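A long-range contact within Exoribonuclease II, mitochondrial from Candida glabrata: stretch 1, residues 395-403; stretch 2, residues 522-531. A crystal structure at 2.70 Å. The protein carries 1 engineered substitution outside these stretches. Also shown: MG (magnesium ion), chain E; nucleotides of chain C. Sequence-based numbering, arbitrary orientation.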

HETATM    1  N   MSE A 395     -25.107  -6.877 -27.788  1.00 53.19           N
HETATM    2  CA  MSE A 395     -24.681  -5.569 -27.417  1.00 61.11           C
HETATM    3  C   MSE A 395     -23.188  -5.574 -27.158  1.00 56.96           C
HETATM    4  O   MSE A 395     -22.683  -6.430 -26.419  1.00 60.08           O
HETATM    5  CB  MSE A 395     -25.419  -5.122 -26.192  1.00 80.53           C
HETATM    6  CG  MSE A 395     -24.820  -3.909 -25.589  1.00102.78           C
HETATM    7 SE   MSE A 395     -25.661  -3.507 -23.894  1.00121.27          SE
HETATM    8  CE  MSE A 395     -25.811  -1.566 -24.103  1.00127.43           C
ATOM      9  N   PRO A 396     -22.491  -4.626 -27.791  1.00 58.19           N
ATOM     10  CA  PRO A 396     -21.025  -4.586 -27.730  1.00 56.35           C
ATOM     11  C   PRO A 396     -20.521  -3.963 -26.446  1.00 55.38           C
ATOM     12  O   PRO A 396     -21.004  -2.918 -25.992  1.00 52.90           O
ATOM     13  CB  PRO A 396     -20.633  -3.713 -28.923  1.00 51.65           C
ATOM     14  CG  PRO A 396     -21.840  -2.934 -29.243  1.00 50.71           C
ATOM     15  CD  PRO A 396     -23.035  -3.463 -28.495  1.00 56.30           C
ATOM     16  N   VAL A 397     -19.486  -4.605 -25.904  1.00 58.72           N
ATOM     17  CA  VAL A 397     -18.860  -4.249 -24.638  1.00 49.83           C
ATOM     18  C   VAL A 397     -17.411  -3.895 -24.885  1.00 50.21           C
ATOM     19  O   VAL A 397     -16.634  -4.746 -25.329  1.00 56.09           O
ATOM     20  CB  VAL A 397     -18.915  -5.415 -23.654  1.00 46.26           C
ATOM     21  CG1 VAL A 397     -18.397  -4.976 -22.339  1.00 56.95           C
ATOM     22  CG2 VAL A 397     -20.338  -5.879 -23.556  1.00 56.47           C
ATOM     23  N   PHE A 398     -17.020  -2.691 -24.485  1.00 48.82           N
ATOM     24  CA  PHE A 398     -15.670  -2.196 -24.687  1.00 48.37           C
ATOM     25  C   PHE A 398     -14.795  -2.404 -23.447  1.00 48.95           C
ATOM     26  O   PHE A 398     -15.031  -1.790 -22.402  1.00 46.18           O
ATOM     27  CB  PHE A 398     -15.725  -0.716 -25.045  1.00 52.56           C
ATOM     28  CG  PHE A 398     -16.577  -0.393 -26.244  1.00 54.05           C
ATOM     29  CD1 PHE A 398     -16.134  -0.689 -27.527  1.00 54.40           C
ATOM     30  CD2 PHE A 398     -17.789   0.271 -26.095  1.00 52.91           C
ATOM     31  CE1 PHE A 398     -16.903  -0.353 -28.634  1.00 55.80           C
ATOM     32  CE2 PHE A 398     -18.563   0.613 -27.197  1.00 55.76           C
ATOM     33  CZ  PHE A 398     -18.121   0.302 -28.464  1.00 58.52           C
ATOM     34  N   CYS A 399     -13.750  -3.227 -23.585  1.00 54.09           N
ATOM     35  CA  CYS A 399     -12.758  -3.488 -22.537  1.00 54.29           C
ATOM     36  C   CYS A 399     -11.452  -2.809 -22.921  1.00 53.24           C
ATOM     37  O   CYS A 399     -10.612  -3.384 -23.620  1.00 54.39           O
ATOM     38  CB  CYS A 399     -12.563  -4.983 -22.343  1.00 54.54           C
ATOM     39  SG  CYS A 399     -14.055  -5.831 -21.776  1.00 59.84           S
ATOM     40  N   ILE A 400     -11.285  -1.580 -22.442  1.00 50.64           N
ATOM     41  CA  ILE A 400     -10.167  -0.724 -22.834  1.00 49.75           C
ATOM     42  C   ILE A 400      -9.050  -0.943 -21.825  1.00 55.48           C
ATOM     43  O   ILE A 400      -9.021  -0.313 -20.768  1.00 62.55           O
ATOM     44  CB  ILE A 400     -10.584   0.731 -22.893  1.00 44.23           C
ATOM     45  CG1 ILE A 400     -11.912   0.818 -23.614  1.00 45.10           C
ATOM     46  CG2 ILE A 400      -9.500   1.547 -23.561  1.00 44.55           C
ATOM     47  CD1 ILE A 400     -12.364   2.192 -23.786  1.00 49.69           C
ATOM     48  N   ASP A 401      -8.119  -1.835 -22.155  1.00 66.47           N
ATOM     49  CA  ASP A 401      -6.985  -2.147 -21.306  1.00 78.49           C
ATOM     50  C   ASP A 401      -5.735  -1.985 -22.187  1.00 73.50           C
ATOM     51  O   ASP A 401      -5.834  -1.655 -23.369  1.00 69.72           O
ATOM     52  CB  ASP A 401      -7.191  -3.534 -20.675  1.00 93.26           C
ATOM     53  CG  ASP A 401      -7.958  -3.505 -19.392  1.00116.12           C
ATOM     54  OD1 ASP A 401      -7.946  -2.436 -18.702  1.00123.28           O
ATOM     55  OD2 ASP A 401      -8.594  -4.542 -19.029  1.00121.62           O
ATOM     56  N   SER A 402      -4.564  -2.146 -21.580  1.00 74.86           N
ATOM     57  CA  SER A 402      -3.313  -2.165 -22.327  1.00 74.79           C
ATOM     58  C   SER A 402      -3.084  -3.514 -23.000  1.00 81.09           C
ATOM     59  O   SER A 402      -3.760  -4.510 -22.727  1.00 85.12           O
ATOM     60  CB  SER A 402      -2.118  -1.871 -21.418  1.00 70.59           C
ATOM     61  OG  SER A 402      -2.015  -0.506 -21.062  1.00 70.38           O
ATOM     62  N   GLU A 403      -2.119  -3.522 -23.915  1.00 86.85           N
ATOM     63  CA  GLU A 403      -1.701  -4.769 -24.540  1.00 95.73           C
ATOM     64  C   GLU A 403      -1.155  -5.734 -23.498  1.00 89.43           C
ATOM     65  O   GLU A 403      -1.397  -6.944 -23.572  1.00 91.62           O
ATOM     66  CB  GLU A 403      -0.653  -4.490 -25.622  1.00112.94           C
ATOM     67  CG  GLU A 403      -0.613  -5.474 -26.809  1.00125.16           C
ATOM     68  CD  GLU A 403       0.774  -5.541 -27.471  1.00133.18           C
ATOM     69  OE1 GLU A 403       1.546  -6.483 -27.173  1.00134.20           O
ATOM     70  OE2 GLU A 403       1.094  -4.645 -28.283  1.00135.92           O
ATOM     71  N   PHE A 522     -17.461  -8.602 -27.596  1.00 55.59           N
ATOM     72  CA  PHE A 522     -16.354  -7.793 -27.069  1.00 54.37           C
ATOM     73  C   PHE A 522     -15.491  -7.251 -28.206  1.00 58.48           C
ATOM     74  O   PHE A 522     -14.589  -7.957 -28.688  1.00 62.75           O
ATOM     75  CB  PHE A 522     -15.457  -8.605 -26.135  1.00 50.55           C
ATOM     76  CG  PHE A 522     -16.105  -9.089 -24.871  1.00 53.96           C
ATOM     77  CD1 PHE A 522     -16.565  -8.205 -23.901  1.00 52.24           C
ATOM     78  CD2 PHE A 522     -16.192 -10.458 -24.633  1.00 57.62           C
ATOM     79  CE1 PHE A 522     -17.132  -8.687 -22.732  1.00 50.86           C
ATOM     80  CE2 PHE A 522     -16.750 -10.932 -23.478  1.00 54.58           C
ATOM     81  CZ  PHE A 522     -17.214 -10.046 -22.524  1.00 50.24           C
ATOM     82  N   PRO A 523     -15.686  -6.002 -28.633  1.00 57.13           N
ATOM     83  CA  PRO A 523     -14.743  -5.377 -29.574  1.00 57.05           C
ATOM     84  C   PRO A 523     -13.300  -5.299 -29.043  1.00 67.03           C
ATOM     85  O   PRO A 523     -13.056  -4.975 -27.872  1.00 75.68           O
ATOM     86  CB  PRO A 523     -15.347  -3.985 -29.780  1.00 51.71           C
ATOM     87  CG  PRO A 523     -16.800  -4.200 -29.574  1.00 52.85           C
ATOM     88  CD  PRO A 523     -16.909  -5.196 -28.468  1.00 58.47           C
ATOM     89  N   LYS A 524     -12.333  -5.613 -29.923  1.00 61.84           N
ATOM     90  CA  LYS A 524     -10.912  -5.600 -29.571  1.00 62.36           C
ATOM     91  C   LYS A 524     -10.379  -4.175 -29.503  1.00 68.36           C
ATOM     92  O   LYS A 524     -10.295  -3.492 -30.529  1.00 60.12           O
ATOM     93  CB  LYS A 524     -10.104  -6.404 -30.585  1.00 50.83           C
ATOM     94  N   VAL A 525      -9.938  -3.755 -28.313  1.00 72.51           N
ATOM     95  CA  VAL A 525      -9.641  -2.349 -28.064  1.00 66.56           C
ATOM     96  C   VAL A 525      -8.524  -2.225 -27.047  1.00 66.47           C
ATOM     97  O   VAL A 525      -8.397  -3.025 -26.118  1.00 72.75           O
ATOM     98  CB  VAL A 525     -10.879  -1.567 -27.571  1.00 61.03           C
ATOM     99  CG1 VAL A 525     -11.721  -1.183 -28.732  1.00 51.49           C
ATOM    100  CG2 VAL A 525     -11.680  -2.402 -26.575  1.00 65.01           C
ATOM    101  N   THR A 526      -7.746  -1.170 -27.217  1.00 61.05           N
ATOM    102  CA  THR A 526      -6.685  -0.781 -26.320  1.00 55.14           C
ATOM    103  C   THR A 526      -6.808   0.718 -26.133  1.00 58.10           C
ATOM    104  O   THR A 526      -7.432   1.402 -26.943  1.00 66.27           O
ATOM    105  CB  THR A 526      -5.324  -1.132 -26.905  1.00 52.84           C
ATOM    106  OG1 THR A 526      -5.161  -0.422 -28.138  1.00 57.56           O
ATOM    107  CG2 THR A 526      -5.242  -2.607 -27.178  1.00 52.43           C
ATOM    108  N   TYR A 527      -6.220   1.235 -25.058  1.00 51.03           N
ATOM    109  CA  TYR A 527      -6.251   2.676 -24.877  1.00 48.49           C
ATOM    110  C   TYR A 527      -5.673   3.375 -26.089  1.00 51.39           C
ATOM    111  O   TYR A 527      -6.149   4.446 -26.467  1.00 58.85           O
ATOM    112  CB  TYR A 527      -5.482   3.079 -23.632  1.00 54.49           C
ATOM    113  CG  TYR A 527      -6.119   2.723 -22.297  1.00 55.57           C
ATOM    114  CD1 TYR A 527      -7.099   3.528 -21.723  1.00 52.10           C
ATOM    115  CD2 TYR A 527      -5.661   1.630 -21.563  1.00 52.90           C
ATOM    116  CE1 TYR A 527      -7.650   3.215 -20.486  1.00 52.29           C
ATOM    117  CE2 TYR A 527      -6.193   1.319 -20.331  1.00 46.78           C
ATOM    118  CZ  TYR A 527      -7.187   2.104 -19.796  1.00 49.04           C
ATOM    119  OH  TYR A 527      -7.709   1.766 -18.568  1.00 46.84           O
ATOM    120  N   ASP A 528      -4.665   2.769 -26.721  1.00 51.70           N
ATOM    121  CA  ASP A 528      -4.056   3.354 -27.913  1.00 56.42           C
ATOM    122  C   ASP A 528      -4.987   3.276 -29.109  1.00 54.82           C
ATOM    123  O   ASP A 528      -5.224   4.286 -29.776  1.00 62.81           O
ATOM    124  CB  ASP A 528      -2.749   2.641 -28.248  1.00 68.91           C
ATOM    125  CG  ASP A 528      -1.625   2.972 -27.281  1.00 76.60           C
ATOM    126  OD1 ASP A 528      -1.678   4.027 -26.609  1.00 78.53           O
ATOM    127  OD2 ASP A 528      -0.679   2.163 -27.206  1.00 76.78           O
ATOM    128  N   LYS A 529      -5.524   2.082 -29.397  1.00 51.16           N
ATOM    129  CA  LYS A 529      -6.431   1.942 -30.532  1.00 52.35           C
ATOM    130  C   LYS A 529      -7.534   2.969 -30.436  1.00 47.67           C
ATOM    131  O   LYS A 529      -7.730   3.773 -31.348  1.00 57.81           O
ATOM    132  CB  LYS A 529      -7.019   0.533 -30.598  1.00 47.58           C
ATOM    133  N   VAL A 530      -8.186   3.021 -29.281  1.00 47.13           N
ATOM    134  CA  VAL A 530      -9.228   4.009 -29.022  1.00 52.78           C
ATOM    135  C   VAL A 530      -8.722   5.412 -29.285  1.00 55.47           C
ATOM    136  O   VAL A 530      -9.437   6.250 -29.845  1.00 54.34           O
ATOM    137  CB  VAL A 530      -9.752   3.872 -27.586  1.00 51.58           C
ATOM    138  CG1 VAL A 530     -10.751   4.958 -27.300  1.00 46.42           C
ATOM    139  CG2 VAL A 530     -10.390   2.516 -27.409  1.00 46.24           C
ATOM    140  N   ASP A 531      -7.512   5.722 -28.830  1.00 53.66           N
ATOM    141  CA  ASP A 531      -7.043   7.078 -29.046  1.00 57.25           C
ATOM    142  C   ASP A 531      -6.877   7.357 -30.533  1.00 55.15           C
ATOM    143  O   ASP A 531      -7.389   8.359 -31.049  1.00 56.49           O
ATOM    144  CB  ASP A 531      -5.745   7.317 -28.297  1.00 67.47           C
ATOM    145  CG  ASP A 531      -5.974   7.626 -26.826  1.00 82.11           C
ATOM    146  OD1 ASP A 531      -6.932   8.371 -26.510  1.00 84.46           O
ATOM    147  OD2 ASP A 531      -5.176   7.145 -25.985  1.00 88.68           O
TER
HETATM  148 MG    MG E1001      -9.657  -2.763 -18.299  1.00126.87          MG
ATOM    149  P     A C   5     -10.231   1.209 -11.851  1.00 49.45           P
ATOM    150  OP1   A C   5     -11.498   0.444 -11.833  1.00 42.98           O
ATOM    151  OP2   A C   5      -9.391   1.246 -10.620  1.00 51.94           O
ATOM    152  O5'   A C   5      -9.344   0.586 -13.002  1.00 49.46           O
ATOM    153  C5'   A C   5      -9.866   0.514 -14.312  1.00 48.50           C
ATOM    154  C4'   A C   5      -8.798   0.269 -15.339  1.00 45.38           C
ATOM    155  O4'   A C   5      -7.875   1.383 -15.370  1.00 45.71           O
ATOM    156  C3'   A C   5      -7.912  -0.943 -15.118  1.00 42.09           C
ATOM    157  O3'   A C   5      -8.515  -2.133 -15.573  1.00 43.52           O
ATOM    158  C2'   A C   5      -6.671  -0.573 -15.906  1.00 44.79           C
ATOM    159  O2'   A C   5      -6.902  -0.742 -17.296  1.00 45.04           O
ATOM    160  C1'   A C   5      -6.573   0.915 -15.602  1.00 45.44           C
ATOM    161  N9    A C   5      -5.826   1.112 -14.370  1.00 54.27           N
ATOM    162  C8    A C   5      -6.283   1.240 -13.081  1.00 58.47           C
ATOM    163  N7    A C   5      -5.328   1.354 -12.193  1.00 55.41           N
ATOM    164  C5    A C   5      -4.190   1.272 -12.975  1.00 59.17           C
ATOM    165  C6    A C   5      -2.835   1.334 -12.652  1.00 67.51           C
ATOM    166  N6    A C   5      -2.386   1.491 -11.400  1.00 73.12           N
ATOM    167  N1    A C   5      -1.963   1.222 -13.686  1.00 67.13           N
ATOM    168  C2    A C   5      -2.425   1.065 -14.940  1.00 66.33           C
ATOM    169  N3    A C   5      -3.680   0.996 -15.379  1.00 62.88           N
ATOM    170  C4    A C   5      -4.490   1.110 -14.318  1.00 60.44           C
ATOM    171  P     C C   6      -8.522  -3.421 -14.646  1.00 42.51           P
ATOM    172  OP1   C C   6      -9.273  -4.466 -15.355  1.00 45.20           O
ATOM    173  OP2   C C   6      -8.871  -3.025 -13.273  1.00 45.92           O
ATOM    174  O5'   C C   6      -7.027  -3.913 -14.725  1.00 49.05           O
ATOM    175  C5'   C C   6      -6.422  -4.100 -15.995  1.00 47.85           C
ATOM    176  C4'   C C   6      -4.930  -4.311 -15.889  1.00 48.21           C
ATOM    177  O4'   C C   6      -4.250  -3.084 -15.512  1.00 48.33           O
ATOM    178  C3'   C C   6      -4.445  -5.296 -14.850  1.00 47.48           C
ATOM    179  O3'   C C   6      -4.650  -6.645 -15.208  1.00 53.56           O
ATOM    180  C2'   C C   6      -2.986  -4.932 -14.773  1.00 49.16           C
ATOM    181  O2'   C C   6      -2.366  -5.348 -15.969  1.00 54.05           O
ATOM    182  C1'   C C   6      -3.067  -3.408 -14.821  1.00 48.04           C
ATOM    183  N1    C C   6      -3.072  -2.808 -13.457  1.00 49.41           N
ATOM    184  C2    C C   6      -1.822  -2.588 -12.827  1.00 57.09           C
ATOM    185  O2    C C   6      -0.782  -2.863 -13.424  1.00 65.24           O
ATOM    186  N3    C C   6      -1.701  -2.071 -11.588  1.00 50.61           N
ATOM    187  C4    C C   6      -2.805  -1.773 -10.942  1.00 49.89           C
ATOM    188  N4    C C   6      -2.640  -1.253  -9.721  1.00 51.39           N
ATOM    189  C5    C C   6      -4.097  -1.978 -11.535  1.00 45.69           C
ATOM    190  C6    C C   6      -4.196  -2.497 -12.766  1.00 44.87           C
HETATM  191  O   HOH W   1     -10.641  -5.835 -25.916  1.00 56.05           O
HETATM  192  O   HOH W   2     -10.693  -1.101 -18.441  1.00117.75           O
HETATM  193  O   HOH W   3     -11.359  -3.752 -18.496  1.00123.47           O

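The two stretches run side by side in the same direction: Val397 lies nearest Phe522 (CA–CA 5.0 Å), Phe398 nearest Pro523 (5.9 Å) and Ile400 nearest Thr526 (4.9 Å). Despite this proximity, direct hydrogen bonding is sparse. Tyr527 N donates to Asp401 O at 3.4 Å with an N-H...O angle of 143°, a weak bond. The same Asp401 O lies 3.2 Å from Thr526 CA, and Val397 O lies 3.5 Å from Phe522 CA; angles at hydrogen of 145° and 153° identify both as CA-H...O contacts. Water 1 adds an indirect link, accepting from Val525 N (3.3 Å) and donating weakly to Cys399 O (3.4 Å). After Thr526, stretch 2 enters a helix, from Tyr527 on, capped by Thr526 OG1, which accepts from Lys529 N at 2.8 Å and 165°.

Apolar packing supplies most of the side-chain contact. Pro523 CG approaches Pro396 CB at 3.9 Å and Phe398 CE1 at 4.0 Å, while Phe522 CD1 meets Val397 CB at 3.7 Å. Cys399 SG sits 4.9 Å from the Phe522 ring centroid, 49° off the normal, an oblique sulfur-aromatic contact. Ile400 has the largest covered area, 93 Å². Its CG2 lies 3.9 Å from the Tyr527 ring centroid and 23° off the normal, which places the methyl over the face as a CH-pi contact; CG2 also reaches Val530 CG2 at 4.1 Å.

Asp401 directs its CA-to-CB bond away from stretch 2, and its carboxylate chelates magnesium through OD1 (1.8 Å) and OD2 (2.2 Å). The RNA also links the stretches: Tyr527 OH donates to A5 O2' (2.9 Å), and that O2' donates to Asp401 OD1 at a very short 2.4 Å.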